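Local coordinates for putative hydrolase (PDB 3LHO), which is probably an iron(II)-dependent dioxygenase of the 2-oxoadipate dioxygenase/decarboxylase family, crystallised here with nickel in its metal site, at residues I42-F47 with V94-L99. Sequence-based numbering, arbitrary orientation.
Sequences IALRTF and VFISEL
With CG anti to the backbone N (chi1 -170°), L99 carries its CD2 methyl to the edge of the F47 ring, which it meets close to the ring plane at CE1, 3.8 Å from CD2. S97, on the same face, has a different rotamer: OG is tucked between the backbone N and the carbonyl carbon (chi1 67°), and a water 2.8 Å from S97 OG donates a hydrogen bond to L44 O. That carbonyl also accepts the nearly straight bond from S97 N (3.1 Å), so two donors grip one oxygen, while Y152 OH, from helix 151-159 over this face, is hydrogen-bonded to S97 OG. The two segments are parallel neighbours inside the mixed sheet of a glyoxalase-clan fold, strand 93-99 on one side of strand 39-47 and strand 165-169 on the other. H41, immediately before I42 on strand 39-47, binds nickel with H165 and E235, which places this ladder beside the metal site. Its rungs follow the usual parallel pattern: F95 N bonds to I42 O, L44 N to F95 O at 2.9 Å, and L99 N to T46 O. By contrast, the bond from T46 N to S97 O is bent to 124° and weak, and T46 N is shared with Y152 OH. On the face carrying I42, L44, T46, V94, I96 and E98, which helix 54-62 packs against, T46 CG2 lies 3.7 Å from E98 CB. The polar ends there look elsewhere, T46 OG1 bonding to V52 O and Y161 OH, and E98 OE1 accepting from L54 N at the start of that helix.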
loop_
_atom_site.group_PDB
_atom_site.type_symbol
_atom_site.label_atom_id
_atom_site.label_comp_id
_atom_site.label_asym_id
_atom_site.label_seq_id
_atom_site.Cartn_x
_atom_site.Cartn_y
_atom_site.Cartn_z
ATOM N N ILE A 42 1.426 5.942 2.034
ATOM C CA ILE A 42 1.266 4.902 1.024
ATOM C C ILE A 42 1.897 3.595 1.546
ATOM O O ILE A 42 2.695 3.581 2.525
ATOM C CB ILE A 42 1.831 5.319 -0.400
ATOM C CG1 ILE A 42 3.345 5.551 -0.343
ATOM C CG2 ILE A 42 1.126 6.579 -0.924
ATOM C CD1 ILE A 42 4.147 4.779 -1.262
ATOM N N ALA A 43 1.457 2.482 0.965
ATOM C CA ALA A 43 1.965 1.157 1.344
ATOM C C ALA A 43 2.410 0.432 0.094
ATOM O O ALA A 43 1.633 0.375 -0.891
ATOM C CB ALA A 43 0.873 0.336 2.055
ATOM N N LEU A 44 3.619 -0.125 0.127
ATOM C CA LEU A 44 4.166 -0.946 -0.953
ATOM C C LEU A 44 4.565 -2.311 -0.419
ATOM O O LEU A 44 4.813 -2.448 0.785
ATOM C CB LEU A 44 5.380 -0.243 -1.583
ATOM C CG LEU A 44 5.224 1.175 -2.087
ATOM C CD1 LEU A 44 6.634 1.722 -2.491
ATOM C CD2 LEU A 44 4.274 1.267 -3.310
ATOM N N ARG A 45 4.632 -3.308 -1.303
ATOM C CA ARG A 45 4.874 -4.701 -0.903
ATOM C C ARG A 45 5.945 -5.310 -1.780
ATOM O O ARG A 45 6.059 -4.953 -2.923
ATOM C CB ARG A 45 3.620 -5.504 -1.158
ATOM C CG ARG A 45 2.446 -5.078 -0.284
ATOM C CD ARG A 45 1.266 -5.937 -0.572
ATOM N NE ARG A 45 0.267 -5.799 0.476
ATOM C CZ ARG A 45 -0.840 -6.523 0.597
ATOM N NH1 ARG A 45 -1.137 -7.461 -0.284
ATOM N NH2 ARG A 45 -1.659 -6.303 1.625
ATOM N N THR A 46 6.680 -6.287 -1.274
ATOM C CA THR A 46 7.637 -7.022 -2.120
ATOM C C THR A 46 8.006 -8.310 -1.400
ATOM O O THR A 46 7.344 -8.661 -0.393
ATOM C CB THR A 46 8.883 -6.189 -2.459
ATOM O OG1 THR A 46 9.639 -6.843 -3.504
ATOM C CG2 THR A 46 9.753 -5.966 -1.235
ATOM N N PHE A 47 8.975 -9.045 -1.946
ATOM C CA PHE A 47 9.536 -10.246 -1.287
ATOM C C PHE A 47 10.960 -10.010 -0.838
ATOM O O PHE A 47 11.648 -9.167 -1.397
ATOM C CB PHE A 47 9.543 -11.417 -2.272
ATOM C CG PHE A 47 8.198 -11.734 -2.855
ATOM C CD1 PHE A 47 7.255 -12.386 -2.128
ATOM C CD2 PHE A 47 7.894 -11.382 -4.156
ATOM C CE1 PHE A 47 6.019 -12.695 -2.665
ATOM C CE2 PHE A 47 6.669 -11.682 -4.691
ATOM C CZ PHE A 47 5.725 -12.331 -3.936
ATOM N N VAL A 94 5.877 6.625 4.048
ATOM C CA VAL A 94 6.033 5.514 3.145
ATOM C C VAL A 94 6.281 4.232 3.948
ATOM O O VAL A 94 7.248 4.098 4.683
ATOM C CB VAL A 94 7.157 5.785 2.108
ATOM C CG1 VAL A 94 7.411 4.508 1.259
ATOM C CG2 VAL A 94 6.785 7.014 1.269
ATOM N N PHE A 95 5.334 3.324 3.832
ATOM C CA PHE A 95 5.375 2.065 4.517
ATOM C C PHE A 95 5.715 0.986 3.476
ATOM O O PHE A 95 4.994 0.850 2.455
ATOM C CB PHE A 95 4.011 1.789 5.109
ATOM C CG PHE A 95 3.968 0.568 5.967
ATOM C CD1 PHE A 95 4.411 0.598 7.288
ATOM C CD2 PHE A 95 3.478 -0.638 5.427
ATOM C CE1 PHE A 95 4.376 -0.571 8.096
ATOM C CE2 PHE A 95 3.425 -1.794 6.190
ATOM C CZ PHE A 95 3.879 -1.768 7.551
ATOM N N ILE A 96 6.808 0.259 3.722
ATOM C CA ILE A 96 7.283 -0.778 2.781
ATOM C C ILE A 96 7.465 -2.070 3.544
ATOM O O ILE A 96 8.171 -2.144 4.562
ATOM C CB ILE A 96 8.557 -0.397 1.988
ATOM C CG1 ILE A 96 8.493 1.002 1.379
ATOM C CG2 ILE A 96 8.848 -1.493 0.906
ATOM C CD1 ILE A 96 9.842 1.424 0.649
ATOM N N SER A 97 6.751 -3.112 3.104
ATOM C CA SER A 97 6.903 -4.419 3.745
ATOM C C SER A 97 7.462 -5.438 2.742
ATOM O O SER A 97 7.487 -5.184 1.523
ATOM C CB SER A 97 5.575 -4.881 4.329
ATOM O OG SER A 97 4.603 -5.154 3.325
ATOM N N GLU A 98 8.005 -6.534 3.254
ATOM C CA GLU A 98 8.459 -7.631 2.403
ATOM C C GLU A 98 8.094 -8.953 3.051
ATOM O O GLU A 98 8.283 -9.116 4.227
ATOM C CB GLU A 98 9.970 -7.608 2.121
ATOM C CG GLU A 98 10.856 -7.832 3.277
ATOM C CD GLU A 98 12.340 -7.749 2.920
ATOM O OE1 GLU A 98 12.759 -7.370 1.781
ATOM O OE2 GLU A 98 13.099 -8.014 3.822
ATOM N N LEU A 99 7.607 -9.874 2.236
ATOM C CA LEU A 99 7.272 -11.203 2.707
ATOM C C LEU A 99 8.543 -12.026 2.892
ATOM O O LEU A 99 9.444 -12.013 2.067
ATOM C CB LEU A 99 6.342 -11.889 1.682
ATOM C CG LEU A 99 5.669 -13.225 2.086
ATOM C CD1 LEU A 99 4.554 -13.009 3.088
ATOM C CD2 LEU A 99 5.117 -13.898 0.824
HETATM O O HOH W 1 2.981 -2.937 2.965
#